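Long-range contacts in putative nuclease YbcO (Escherichia coli K-12, PDB 3G27), which binds zinc through four cysteines and is probably a nuclease, encoded by a prophage: residues A[12-17]-A[81-86]; A[20-25]-A[54-59]; A[29-34]-A[49-54]. All coordinates share one frame; numbering follows the deposited sequence.

The three contacts are nested along the chain, contact 3 inside the loop closed by contact 2 and contact 2 inside that closed by contact 1. All meet at one zinc ion: contact 1 supplies Cys-13, contact 2 Cys-21, Cys-54 and Cys-57, and contact 3 runs into Cys-54. The centres of contacts 1 and 3 lie about 8 Å apart, joined by a probable hydrogen bond from Gln-14 N to Ile-52 O of 3.2 Å. Contact 2 reaches the strand pair of contact 3 through His-58, whose CD2 is 3.4 Å from Ala-31 CB. His-32 NE2 lies 17.2 Å from the zinc, so the cysteine site is separate from the predicted active centre.

Contact 1. Residues A[12-17]-A[81-86]; sequences ECQVRI and MARTQV. With ZN (zinc ion), chain B.
Arg-83 and Gln-14, which meet across this contact, differ in chain shape. In Arg-83, CG stands anti to the carbonyl carbon (chi1 -63°) and the chain then runs extended, carrying NE away from the helix toward the 12-17 loop. Gln-14 is bent instead: chi2 of -60° folds CD back over the backbone, and the amide carbonyl comes to rest against the arginine's aliphatic part, with OE1 3.2 Å from Arg-83 CB. The polar link is made by Arg-83 NH1, which donates to the backbone carbonyl Gln-14 O at 2.6 Å. That bond is short but bent, 133° at the hydrogen, although the oxygen lies close to the guanidinium plane. NH1 also donates to a water at 2.7 Å, and this water reaches on to the carbonyl oxygen of Val-15. Gln-14 is steadied at its other amide atom, NE2 donating to Glu-12 O at 3.2 Å from above the carbonyl plane.

The loop gripped in this way belongs to the four-cysteine zinc site: Cys-13 SG binds the metal at 2.4 Å, and the backbone N of Arg-16 donates to the same sulfur at 3.5 Å. Contact 1 thus ties one zinc-binding turn to the long helix 70-90.

Arg-16 was modelled in two conformers, so its part is less certain; in one of them two like charges meet, the guanidinium planes nearly parallel, with Arg-16 NH2 over one face of the Arg-83 guanidinium, offset toward its rim and 3.5 Å from Arg-83 NH1. On the helix side, the methylene CG of Gln-14 rests 3.7 Å from Thr-84 OG1, a hydroxyl hydrogen-bonded to Gly-80 O and also to Thr-51 OG1 and Ile-52 N of strand 50-53. Met-81, a selenomethionine here, packs on Met-81 of the second subunit.

Contact 2. Residues A[20-25]-A[54-59]; sequences VCNGNP and CSACHD. With ZN (zinc ion), chain B; CA (calcium ion), chain C.
Cys-21, in an irregular loop, and Cys-57, in the first turn of helix 55-61, are the residues whose CA atoms come nearest, 5.4 Å apart. Cys-54 occupies the N-cap of that helix, and its SG accepts from Cys-57 N at 3.4 Å. Across the contact the same sulfur takes a second, nearly straight bond from Asn-22 N, 3.5 Å long with 168° at the hydrogen. Beyond it the loop turns back: Asn-22 OD1 accepts from Asn-24 N at 2.9 Å, an Asx turn.

Among the side chains, SG of Cys-54 sits between its own N and carbonyl carbon (chi1 71°), a rotation that directs it to the metal. Zinc is held by the SG atoms of Cys-21, Cys-54 and Cys-57, the Cys-54 SG bond measuring 2.3 Å, with Cys-13 as fourth ligand. The Asn-22 amide touches Cys-54, its OD1 3.3 Å from Cys-54 CB. Alongside, the Val-20 carbonyl oxygen presses on Ala-56 CB at 3.0 Å, a tight fit.

Cys-21 serves two metals, since its carbonyl oxygen binds the calcium ion at 2.5 Å, together with Gly-19 O and three waters. Cys-54 and Cys-57, a CxxC pair, supply two zinc ligands from the start of a helix, and the two N-H groups on Cys-54 SG probably offset part of the negative charge on that thiolate.

Contact 3. Residues A[29-34]-A[49-54]; sequences VLAHIR and IATIAC. With ZN (zinc ion), chain B.
Ala-31 and Thr-51 form the central hydrogen-bonded pair of a two-stranded antiparallel sheet. Ala-31 N donates to Thr-51 O at 2.7 Å, and Thr-51 N returns a bond to Ala-31 O at 2.8 Å. Val-29 and Ala-53 repeat the reciprocal pattern toward the zinc end. At the other end the pairing continues one residue beyond the strands, with Ile-33 N donating to Ile-49 O at 2.9 Å in a nearly straight bond (169°). The strand directions differ by 140°, so the pair is well twisted from strict antiparallel. Between hydrogen-bonded pairs, Ile-52 CA lies 3.4 Å from Val-29 O in a CA-H...O contact.

Leu-30, His-32, Ala-50 and Ile-52 share one face. Ala-50 presents only a methyl group, and both larger neighbours lean on it: Leu-30 CG approaches Ala-50 CB at 3.7 Å, while His-32 sets one face of its ring over the same carbon, CD2 4.2 Å from Ala-50 CB. A chi1 of -71° puts His-32 CG beside the backbone N, on the Ala-50 face; NE2 is hydrogen-bonded to OD1 of Asp-47.

On the other face Ala-31 CB meets Ala-53 CB at 3.8 Å, and helix 55-61 covers this side with His-58 and Ile-61. Past the strand, Ile-33 CB packs on Ile-49 CG2 at 3.8 Å, while the same isoleucine touches Ala-77, Leu-78 and Met-81 of helix 70-90. Ile-49 in turn rests on Leu-89 of the second subunit.

Two antiparallel strands joined by a long, partly unmodelled loop and followed by helix 55-61 are consistent with the beta-beta-alpha metal arrangement of His-Me finger (HNH-like) nucleases. The zinc, held by four cysteines far from His-32, is not that motif's metal; His-32, the predicted proton acceptor, would hold its general-base position.

Contact 1. Residues A[12-17]-A[81-86]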
ATOM      1  N   GLU A  12     -13.901  -5.636   9.887  1.00 38.04           N
ATOM      2  CA  GLU A  12     -12.912  -6.693   9.800  1.00 38.29           C
ATOM      3  C   GLU A  12     -11.482  -6.204   9.540  1.00 36.36           C
ATOM      4  O   GLU A  12     -11.253  -5.325   8.709  1.00 35.38           O
ATOM      5  CB  GLU A  12     -13.324  -7.644   8.670  1.00 39.42           C
ATOM      6  CG  GLU A  12     -12.549  -8.943   8.636  1.00 43.96           C
ATOM      7  CD  GLU A  12     -13.454 -10.150   8.432  1.00 50.72           C
ATOM      8  OE1 GLU A  12     -13.858 -10.438   7.255  1.00 53.51           O
ATOM      9  OE2 GLU A  12     -13.758 -10.799   9.476  1.00 55.06           O
ATOM     10  N   CYS A  13     -10.517  -6.814  10.233  1.00 34.45           N
ATOM     11  CA  CYS A  13      -9.102  -6.509  10.035  1.00 32.66           C
ATOM     12  C   CYS A  13      -8.730  -6.820   8.602  1.00 32.16           C
ATOM     13  O   CYS A  13      -9.044  -7.889   8.105  1.00 30.96           O
ATOM     14  CB  CYS A  13      -8.244  -7.351  10.980  1.00 32.44           C
ATOM     15  SG  CYS A  13      -6.489  -6.997  10.949  1.00 30.09           S
ATOM     16  N   GLN A  14      -8.068  -5.871   7.942  1.00 31.93           N
ATOM     17  CA  GLN A  14      -7.565  -6.067   6.585  1.00 31.42           C
ATOM     18  C   GLN A  14      -6.083  -6.416   6.542  1.00 30.93           C
ATOM     19  O   GLN A  14      -5.567  -6.685   5.472  1.00 29.57           O
ATOM     20  CB  GLN A  14      -7.830  -4.826   5.744  1.00 31.98           C
ATOM     21  CG  GLN A  14      -9.296  -4.489   5.597  1.00 32.11           C
ATOM     22  CD  GLN A  14     -10.072  -5.633   4.937  1.00 34.89           C
ATOM     23  OE1 GLN A  14      -9.727  -6.075   3.846  1.00 36.16           O
ATOM     24  NE2 GLN A  14     -11.109  -6.130   5.618  1.00 33.06           N
ATOM     25  N   VAL A  15      -5.410  -6.427   7.699  1.00 31.31           N
ATOM     26  CA  VAL A  15      -3.955  -6.701   7.760  1.00 31.58           C
ATOM     27  C   VAL A  15      -3.762  -8.214   7.864  1.00 32.35           C
ATOM     28  O   VAL A  15      -3.024  -8.817   7.092  1.00 33.07           O
ATOM     29  CB  VAL A  15      -3.271  -6.022   8.976  1.00 31.05           C
ATOM     30  CG1 VAL A  15      -1.816  -6.430   9.060  1.00 31.16           C
ATOM     31  CG2 VAL A  15      -3.385  -4.520   8.918  1.00 30.33           C
ATOM     32  N   ARG A  16      -4.424  -8.814   8.847  0.50 32.30           N
ATOM     33  CA  ARG A  16      -4.485 -10.269   8.991  0.50 32.95           C
ATOM     34  C   ARG A  16      -3.132 -10.988   8.965  0.50 32.78           C
ATOM     35  O   ARG A  16      -2.957 -11.946   8.206  0.50 32.80           O
ATOM     36  CB  ARG A  16      -5.396 -10.858   7.907  0.50 33.18           C
ATOM     37  CG  ARG A  16      -6.578  -9.955   7.537  0.50 34.96           C
ATOM     38  CD  ARG A  16      -7.705 -10.750   6.898  0.50 38.41           C
ATOM     39  NE  ARG A  16      -8.549  -9.945   6.017  0.50 40.82           N
ATOM     40  CZ  ARG A  16      -8.444  -9.948   4.696  0.50 43.31           C
ATOM     41  NH1 ARG A  16      -9.255  -9.198   3.961  0.50 44.79           N
ATOM     42  NH2 ARG A  16      -7.526 -10.709   4.109  0.50 44.83           N
ATOM     43  N   ILE A  17      -2.190 -10.554   9.804  1.00 32.48           N
ATOM     44  CA  ILE A  17      -0.926 -11.262   9.944  1.00 31.95           C
ATOM     45  C   ILE A  17      -1.246 -12.601  10.609  1.00 31.07           C
ATOM     46  O   ILE A  17      -1.849 -12.647  11.701  1.00 31.87           O
ATOM     47  CB  ILE A  17       0.111 -10.494  10.789  1.00 31.85           C
ATOM     48  CG1 ILE A  17       0.452  -9.160  10.131  1.00 32.96           C
ATOM     49  CG2 ILE A  17       1.360 -11.352  10.951  1.00 31.53           C
ATOM     50  CD1 ILE A  17       1.215  -8.190  10.991  1.00 30.28           C
HETATM   51  N   MSE A  81      -3.884  -1.652   3.755  1.00 29.80           N
HETATM   52  CA  MSE A  81      -4.211  -0.301   3.308  1.00 29.79           C
HETATM   53  C   MSE A  81      -4.965  -0.310   1.965  1.00 29.18           C
HETATM   54  O   MSE A  81      -5.968   0.378   1.806  1.00 28.45           O
HETATM   55  CB  MSE A  81      -2.936   0.546   3.181  1.00 30.37           C
HETATM   56  CG  MSE A  81      -3.195   1.945   2.617  1.00 31.93           C
HETATM   57 SE   MSE A  81      -1.560   2.982   2.398  1.00 39.09          SE
HETATM   58  CE  MSE A  81      -0.875   2.122   0.801  1.00 30.19           C
ATOM     59  N   ALA A  82      -4.467  -1.091   1.011  1.00 28.88           N
ATOM     60  CA  ALA A  82      -5.073  -1.190  -0.321  1.00 28.89           C
ATOM     61  C   ALA A  82      -6.479  -1.801  -0.253  1.00 28.91           C
ATOM     62  O   ALA A  82      -7.413  -1.322  -0.875  1.00 29.08           O
ATOM     63  CB  ALA A  82      -4.172  -1.994  -1.247  1.00 28.13           C
ATOM     64  N   ARG A  83      -6.630  -2.856   0.528  1.00 29.82           N
ATOM     65  CA  ARG A  83      -7.952  -3.446   0.797  1.00 29.89           C
ATOM     66  C   ARG A  83      -8.942  -2.473   1.455  1.00 29.29           C
ATOM     67  O   ARG A  83     -10.089  -2.375   1.029  1.00 29.55           O
ATOM     68  CB  ARG A  83      -7.789  -4.661   1.673  1.00 30.66           C
ATOM     69  CG  ARG A  83      -6.982  -5.767   1.035  1.00 34.46           C
ATOM     70  CD  ARG A  83      -7.004  -7.014   1.915  1.00 40.35           C
ATOM     71  NE  ARG A  83      -6.001  -7.965   1.460  1.00 43.82           N
ATOM     72  CZ  ARG A  83      -5.079  -8.550   2.224  1.00 47.66           C
ATOM     73  NH1 ARG A  83      -4.995  -8.321   3.535  1.00 47.87           N
ATOM     74  NH2 ARG A  83      -4.218  -9.392   1.655  1.00 50.58           N
ATOM     75  N   THR A  84      -8.481  -1.754   2.471  1.00 28.63           N
ATOM     76  CA  THR A  84      -9.248  -0.685   3.122  1.00 28.08           C
ATOM     77  C   THR A  84      -9.713   0.416   2.187  1.00 28.84           C
ATOM     78  O   THR A  84     -10.872   0.806   2.218  1.00 28.84           O
ATOM     79  CB  THR A  84      -8.410  -0.043   4.215  1.00 27.85           C
ATOM     80  OG1 THR A  84      -7.970  -1.076   5.116  1.00 26.57           O
ATOM     81  CG2 THR A  84      -9.195   1.024   4.965  1.00 25.37           C
ATOM     82  N   GLN A  85      -8.809   0.934   1.367  1.00 29.60           N
ATOM     83  CA  GLN A  85      -9.164   1.949   0.376  1.00 30.11           C
ATOM     84  C   GLN A  85     -10.147   1.371  -0.612  1.00 30.33           C
ATOM     85  O   GLN A  85     -11.071   2.051  -1.044  1.00 29.98           O
ATOM     86  CB  GLN A  85      -7.919   2.478  -0.342  1.00 30.29           C
ATOM     87  CG  GLN A  85      -6.945   3.261   0.591  1.00 30.85           C
ATOM     88  CD  GLN A  85      -5.640   3.665  -0.087  1.00 31.02           C
ATOM     89  OE1 GLN A  85      -5.459   3.472  -1.290  1.00 34.12           O
ATOM     90  NE2 GLN A  85      -4.749   4.267   0.672  1.00 31.03           N
ATOM     91  N   VAL A  86      -9.976   0.102  -0.955  1.00 31.09           N
ATOM     92  CA  VAL A  86     -10.913  -0.538  -1.858  1.00 31.85           C
ATOM     93  C   VAL A  86     -12.302  -0.650  -1.209  1.00 32.85           C
ATOM     94  O   VAL A  86     -13.313  -0.461  -1.878  1.00 32.70           O
ATOM     95  CB  VAL A  86     -10.444  -1.924  -2.310  1.00 32.07           C
ATOM     96  CG1 VAL A  86     -11.643  -2.719  -2.866  1.00 31.82           C
ATOM     97  CG2 VAL A  86      -9.327  -1.810  -3.343  1.00 30.54           C
TER
HETATM   98 ZN    ZN B  97      -5.533  -8.476  12.556  1.00 38.54          ZN
HETATM   99  O   HOH W   1      -2.486  -8.528   4.444  1.00 41.77           O

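Contact 2. Residues A[20-25]-A[54-59]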
ATOM      1  N   VAL A  20      -0.668 -13.582  14.663  1.00 28.56           N
ATOM      2  CA  VAL A  20      -0.795 -12.282  15.302  1.00 28.78           C
ATOM      3  C   VAL A  20      -2.246 -11.743  15.322  1.00 28.84           C
ATOM      4  O   VAL A  20      -2.734 -11.249  16.350  1.00 30.41           O
ATOM      5  CB  VAL A  20       0.202 -11.236  14.628  1.00 28.77           C
ATOM      6  CG1 VAL A  20      -0.061  -9.857  15.146  1.00 26.85           C
ATOM      7  CG2 VAL A  20       1.654 -11.645  14.815  1.00 26.36           C
ATOM      8  N   CYS A  21      -2.928 -11.844  14.195  1.00 28.61           N
ATOM      9  CA  CYS A  21      -4.292 -11.363  14.091  1.00 28.75           C
ATOM     10  C   CYS A  21      -5.139 -11.982  15.169  1.00 28.41           C
ATOM     11  O   CYS A  21      -5.041 -13.189  15.430  1.00 29.37           O
ATOM     12  CB  CYS A  21      -4.903 -11.702  12.722  1.00 28.16           C
ATOM     13  SG  CYS A  21      -6.369 -10.630  12.235  1.00 30.33           S
ATOM     14  N   ASN A  22      -5.990 -11.175  15.785  1.00 28.47           N
ATOM     15  CA  ASN A  22      -6.994 -11.720  16.668  1.00 28.62           C
ATOM     16  C   ASN A  22      -8.339 -12.008  15.963  1.00 29.35           C
ATOM     17  O   ASN A  22      -9.186 -12.679  16.499  1.00 29.28           O
ATOM     18  CB  ASN A  22      -7.160 -10.879  17.954  1.00 28.77           C
ATOM     19  CG  ASN A  22      -7.701  -9.479  17.714  1.00 27.74           C
ATOM     20  OD1 ASN A  22      -8.554  -9.246  16.861  1.00 29.97           O
ATOM     21  ND2 ASN A  22      -7.216  -8.543  18.496  1.00 25.38           N
ATOM     22  N   GLY A  23      -8.531 -11.484  14.761  1.00 29.84           N
ATOM     23  CA  GLY A  23      -9.752 -11.709  14.003  1.00 30.36           C
ATOM     24  C   GLY A  23     -11.034 -11.150  14.602  1.00 30.38           C
ATOM     25  O   GLY A  23     -12.137 -11.569  14.212  1.00 30.79           O
ATOM     26  N   ASN A  24     -10.907 -10.222  15.542  1.00 30.22           N
ATOM     27  CA  ASN A  24     -12.045  -9.729  16.287  1.00 30.29           C
ATOM     28  C   ASN A  24     -12.326  -8.286  15.871  1.00 30.76           C
ATOM     29  O   ASN A  24     -11.655  -7.354  16.309  1.00 30.57           O
ATOM     30  CB  ASN A  24     -11.798  -9.857  17.781  1.00 29.86           C
ATOM     31  CG  ASN A  24     -13.000  -9.513  18.599  1.00 30.20           C
ATOM     32  OD1 ASN A  24     -14.076  -9.162  18.079  1.00 32.10           O
ATOM     33  ND2 ASN A  24     -12.837  -9.590  19.900  1.00 30.13           N
ATOM     34  N   PRO A  25     -13.333  -8.103  15.015  1.00 31.71           N
ATOM     35  CA  PRO A  25     -13.616  -6.783  14.475  1.00 32.25           C
ATOM     36  C   PRO A  25     -13.975  -5.737  15.529  1.00 32.23           C
ATOM     37  O   PRO A  25     -13.802  -4.569  15.282  1.00 33.80           O
ATOM     38  CB  PRO A  25     -14.783  -7.036  13.513  1.00 32.34           C
ATOM     39  CG  PRO A  25     -15.434  -8.213  14.004  1.00 32.42           C
ATOM     40  CD  PRO A  25     -14.394  -9.070  14.684  1.00 32.22           C
ATOM     41  N   CYS A  54      -7.039  -4.892  13.496  1.00 28.61           N
ATOM     42  CA  CYS A  54      -7.369  -5.343  14.850  1.00 28.85           C
ATOM     43  C   CYS A  54      -6.260  -4.932  15.784  1.00 28.81           C
ATOM     44  O   CYS A  54      -5.184  -4.577  15.333  1.00 30.11           O
ATOM     45  CB  CYS A  54      -7.511  -6.855  14.921  1.00 29.22           C
ATOM     46  SG  CYS A  54      -5.934  -7.797  14.757  1.00 29.65           S
ATOM     47  N   SER A  55      -6.524  -4.988  17.088  1.00 28.56           N
ATOM     48  CA  SER A  55      -5.618  -4.448  18.077  1.00 27.97           C
ATOM     49  C   SER A  55      -4.222  -5.065  17.999  1.00 28.05           C
ATOM     50  O   SER A  55      -3.213  -4.375  18.149  1.00 27.94           O
ATOM     51  CB  SER A  55      -6.210  -4.606  19.482  1.00 28.57           C
ATOM     52  OG  SER A  55      -6.602  -5.945  19.777  1.00 28.02           O
ATOM     53  N   ALA A  56      -4.187  -6.362  17.728  1.00 27.84           N
ATOM     54  CA  ALA A  56      -2.949  -7.133  17.637  1.00 28.35           C
ATOM     55  C   ALA A  56      -2.135  -6.772  16.416  1.00 28.27           C
ATOM     56  O   ALA A  56      -0.934  -6.560  16.476  1.00 27.70           O
ATOM     57  CB  ALA A  56      -3.289  -8.613  17.605  1.00 28.33           C
ATOM     58  N   CYS A  57      -2.799  -6.735  15.280  1.00 29.42           N
ATOM     59  CA  CYS A  57      -2.110  -6.377  14.036  1.00 29.68           C
ATOM     60  C   CYS A  57      -1.633  -4.937  14.081  1.00 29.34           C
ATOM     61  O   CYS A  57      -0.564  -4.617  13.614  1.00 29.54           O
ATOM     62  CB  CYS A  57      -3.036  -6.611  12.837  1.00 29.53           C
ATOM     63  SG  CYS A  57      -3.161  -8.330  12.361  1.00 30.22           S
ATOM     64  N   HIS A  58      -2.417  -4.057  14.697  1.00 29.33           N
ATOM     65  CA  HIS A  58      -2.016  -2.682  14.850  1.00 28.28           C
ATOM     66  C   HIS A  58      -0.704  -2.589  15.636  1.00 27.83           C
ATOM     67  O   HIS A  58       0.227  -1.934  15.209  1.00 28.00           O
ATOM     68  CB  HIS A  58      -3.131  -1.957  15.575  1.00 28.97           C
ATOM     69  CG  HIS A  58      -2.939  -0.491  15.687  1.00 29.75           C
ATOM     70  ND1 HIS A  58      -3.629   0.267  16.606  1.00 31.80           N
ATOM     71  CD2 HIS A  58      -2.164   0.370  14.981  1.00 31.59           C
ATOM     72  CE1 HIS A  58      -3.282   1.539  16.455  1.00 31.38           C
ATOM     73  NE2 HIS A  58      -2.394   1.624  15.481  1.00 29.96           N
ATOM     74  N   ASP A  59      -0.620  -3.247  16.788  1.00 26.98           N
ATOM     75  CA  ASP A  59       0.604  -3.207  17.598  1.00 26.39           C
ATOM     76  C   ASP A  59       1.807  -3.766  16.840  1.00 25.90           C
ATOM     77  O   ASP A  59       2.891  -3.236  16.929  1.00 26.30           O
ATOM     78  CB  ASP A  59       0.403  -3.941  18.893  1.00 26.21           C
ATOM     79  CG  ASP A  59      -0.585  -3.239  19.827  1.00 27.36           C
ATOM     80  OD1 ASP A  59      -0.836  -2.040  19.621  1.00 27.96           O
ATOM     81  OD2 ASP A  59      -1.097  -3.879  20.794  1.00 28.80           O
TER
HETATM   82 ZN    ZN B  97      -5.533  -8.476  12.556  1.00 38.54          ZN
HETATM   83 CA    CA C  98      -4.308 -14.955  16.984  1.00 38.85          CA
HETATM   84  O   HOH W   2      -3.991 -12.703  18.189  1.00 30.91           O
HETATM   85  O   HOH W   3      -6.657 -15.253  16.887  1.00 26.03           O
HETATM   86  O   HOH W   4      -4.593 -15.845  14.534  1.00 29.39           O

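Contact 3. Residues A[29-34]-A[49-54]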
ATOM      1  N   VAL A  29      -9.345  -0.737  14.474  1.00 31.30           N
ATOM      2  CA  VAL A  29      -9.242   0.718  14.367  1.00 30.96           C
ATOM      3  C   VAL A  29      -8.629   1.107  13.018  1.00 31.06           C
ATOM      4  O   VAL A  29      -8.113   0.261  12.299  1.00 31.79           O
ATOM      5  CB  VAL A  29      -8.377   1.301  15.519  1.00 30.97           C
ATOM      6  CG1 VAL A  29      -8.980   0.938  16.901  1.00 31.30           C
ATOM      7  CG2 VAL A  29      -6.942   0.798  15.410  1.00 29.09           C
ATOM      8  N   LEU A  30      -8.666   2.395  12.699  1.00 30.65           N
ATOM      9  CA  LEU A  30      -7.933   2.921  11.552  1.00 31.18           C
ATOM     10  C   LEU A  30      -6.460   3.119  11.955  1.00 32.05           C
ATOM     11  O   LEU A  30      -6.145   4.022  12.700  1.00 32.43           O
ATOM     12  CB  LEU A  30      -8.562   4.240  11.069  1.00 30.39           C
ATOM     13  CG  LEU A  30      -8.070   4.704   9.710  1.00 29.20           C
ATOM     14  CD1 LEU A  30      -8.510   3.718   8.671  1.00 28.11           C
ATOM     15  CD2 LEU A  30      -8.591   6.062   9.395  1.00 26.98           C
ATOM     16  N   ALA A  31      -5.578   2.243  11.472  1.00 32.82           N
ATOM     17  CA  ALA A  31      -4.183   2.244  11.833  1.00 33.35           C
ATOM     18  C   ALA A  31      -3.398   2.922  10.702  1.00 34.91           C
ATOM     19  O   ALA A  31      -3.326   2.402   9.596  1.00 34.90           O
ATOM     20  CB  ALA A  31      -3.711   0.812  12.023  1.00 32.98           C
ATOM     21  N   HIS A  32      -2.804   4.076  10.994  1.00 36.14           N
ATOM     22  CA  HIS A  32      -2.025   4.809  10.020  1.00 37.23           C
ATOM     23  C   HIS A  32      -0.751   4.088   9.620  1.00 37.90           C
ATOM     24  O   HIS A  32      -0.063   3.512  10.457  1.00 37.43           O
ATOM     25  CB  HIS A  32      -1.663   6.182  10.573  1.00 37.59           C
ATOM     26  CG  HIS A  32      -2.830   7.098  10.667  1.00 39.15           C
ATOM     27  ND1 HIS A  32      -3.641   7.153  11.780  1.00 41.13           N
ATOM     28  CD2 HIS A  32      -3.347   7.975   9.774  1.00 41.66           C
ATOM     29  CE1 HIS A  32      -4.606   8.033  11.571  1.00 42.92           C
ATOM     30  NE2 HIS A  32      -4.453   8.544  10.359  1.00 42.55           N
ATOM     31  N   ILE A  33      -0.444   4.136   8.331  1.00 39.12           N
ATOM     32  CA  ILE A  33       0.768   3.550   7.810  1.00 40.29           C
ATOM     33  C   ILE A  33       1.858   4.610   7.935  1.00 42.04           C
ATOM     34  O   ILE A  33       1.650   5.762   7.571  1.00 41.25           O
ATOM     35  CB  ILE A  33       0.596   3.186   6.334  1.00 40.38           C
ATOM     36  CG1 ILE A  33      -0.514   2.137   6.143  1.00 40.72           C
ATOM     37  CG2 ILE A  33       1.940   2.762   5.717  1.00 40.55           C
ATOM     38  CD1 ILE A  33      -0.389   0.921   6.928  1.00 39.60           C
ATOM     39  N   ARG A  34       3.024   4.198   8.415  1.00 44.59           N
ATOM     40  CA  ARG A  34       4.124   5.121   8.761  1.00 46.76           C
ATOM     41  C   ARG A  34       5.196   5.247   7.651  1.00 47.18           C
ATOM     42  O   ARG A  34       5.770   4.257   7.176  1.00 48.29           O
ATOM     43  CB  ARG A  34       4.747   4.686  10.096  1.00 47.56           C
ATOM     44  CG  ARG A  34       3.689   4.044  11.075  1.00 51.92           C
ATOM     45  CD  ARG A  34       4.056   4.173  12.577  1.00 55.34           C
ATOM     46  NE  ARG A  34       2.868   4.536  13.361  1.00 58.44           N
ATOM     47  CZ  ARG A  34       2.627   5.729  13.924  1.00 60.92           C
ATOM     48  NH1 ARG A  34       3.513   6.739  13.856  1.00 62.16           N
ATOM     49  NH2 ARG A  34       1.489   5.910  14.603  1.00 61.51           N
ATOM     50  N   ILE A  49      -3.955   7.109   4.109  1.00 32.39           N
ATOM     51  CA  ILE A  49      -2.764   6.274   4.200  1.00 31.59           C
ATOM     52  C   ILE A  49      -2.813   5.494   5.524  1.00 31.05           C
ATOM     53  O   ILE A  49      -1.995   5.671   6.429  1.00 30.19           O
ATOM     54  CB  ILE A  49      -1.470   7.119   4.023  1.00 31.32           C
ATOM     55  CG1 ILE A  49      -1.337   7.644   2.583  1.00 31.73           C
ATOM     56  CG2 ILE A  49      -0.230   6.267   4.287  1.00 30.46           C
ATOM     57  CD1 ILE A  49      -2.457   8.450   2.071  1.00 31.47           C
ATOM     58  N   ALA A  50      -3.808   4.620   5.602  1.00 30.84           N
ATOM     59  CA  ALA A  50      -4.125   3.872   6.816  1.00 30.96           C
ATOM     60  C   ALA A  50      -4.866   2.582   6.431  1.00 30.61           C
ATOM     61  O   ALA A  50      -5.405   2.472   5.320  1.00 30.50           O
ATOM     62  CB  ALA A  50      -4.978   4.719   7.769  1.00 30.08           C
ATOM     63  N   THR A  51      -4.845   1.617   7.347  1.00 30.24           N
ATOM     64  CA  THR A  51      -5.570   0.356   7.206  1.00 29.82           C
ATOM     65  C   THR A  51      -6.433   0.085   8.433  1.00 29.47           C
ATOM     66  O   THR A  51      -6.114   0.522   9.526  1.00 29.49           O
ATOM     67  CB  THR A  51      -4.600  -0.836   6.999  1.00 30.31           C
ATOM     68  OG1 THR A  51      -5.356  -2.030   6.743  1.00 29.29           O
ATOM     69  CG2 THR A  51      -3.654  -1.036   8.219  1.00 28.46           C
ATOM     70  N   ILE A  52      -7.542  -0.635   8.222  1.00 29.38           N
ATOM     71  CA  ILE A  52      -8.348  -1.210   9.298  1.00 28.48           C
ATOM     72  C   ILE A  52      -7.464  -2.317   9.854  1.00 27.90           C
ATOM     73  O   ILE A  52      -6.956  -3.153   9.099  1.00 26.57           O
ATOM     74  CB  ILE A  52      -9.681  -1.866   8.777  1.00 28.72           C
ATOM     75  CG1 ILE A  52     -10.524  -0.896   7.909  1.00 29.42           C
ATOM     76  CG2 ILE A  52     -10.521  -2.336   9.911  1.00 29.32           C
ATOM     77  CD1 ILE A  52     -11.582  -1.605   7.039  1.00 26.64           C
ATOM     78  N   ALA A  53      -7.268  -2.319  11.159  1.00 27.73           N
ATOM     79  CA  ALA A  53      -6.413  -3.298  11.784  1.00 27.96           C
ATOM     80  C   ALA A  53      -7.010  -3.609  13.138  1.00 28.02           C
ATOM     81  O   ALA A  53      -7.455  -2.702  13.825  1.00 27.94           O
ATOM     82  CB  ALA A  53      -4.985  -2.729  11.928  1.00 27.89           C
ATOM     83  N   CYS A  54      -7.039  -4.892  13.496  1.00 28.61           N
ATOM     84  CA  CYS A  54      -7.369  -5.343  14.850  1.00 28.85           C
ATOM     85  C   CYS A  54      -6.260  -4.932  15.784  1.00 28.81           C
ATOM     86  O   CYS A  54      -5.184  -4.577  15.333  1.00 30.11           O
ATOM     87  CB  CYS A  54      -7.511  -6.855  14.921  1.00 29.22           C
ATOM     88  SG  CYS A  54      -5.934  -7.797  14.757  1.00 29.65           S
TER
HETATM   89 ZN    ZN B  97      -5.533  -8.476  12.556  1.00 38.54          ZN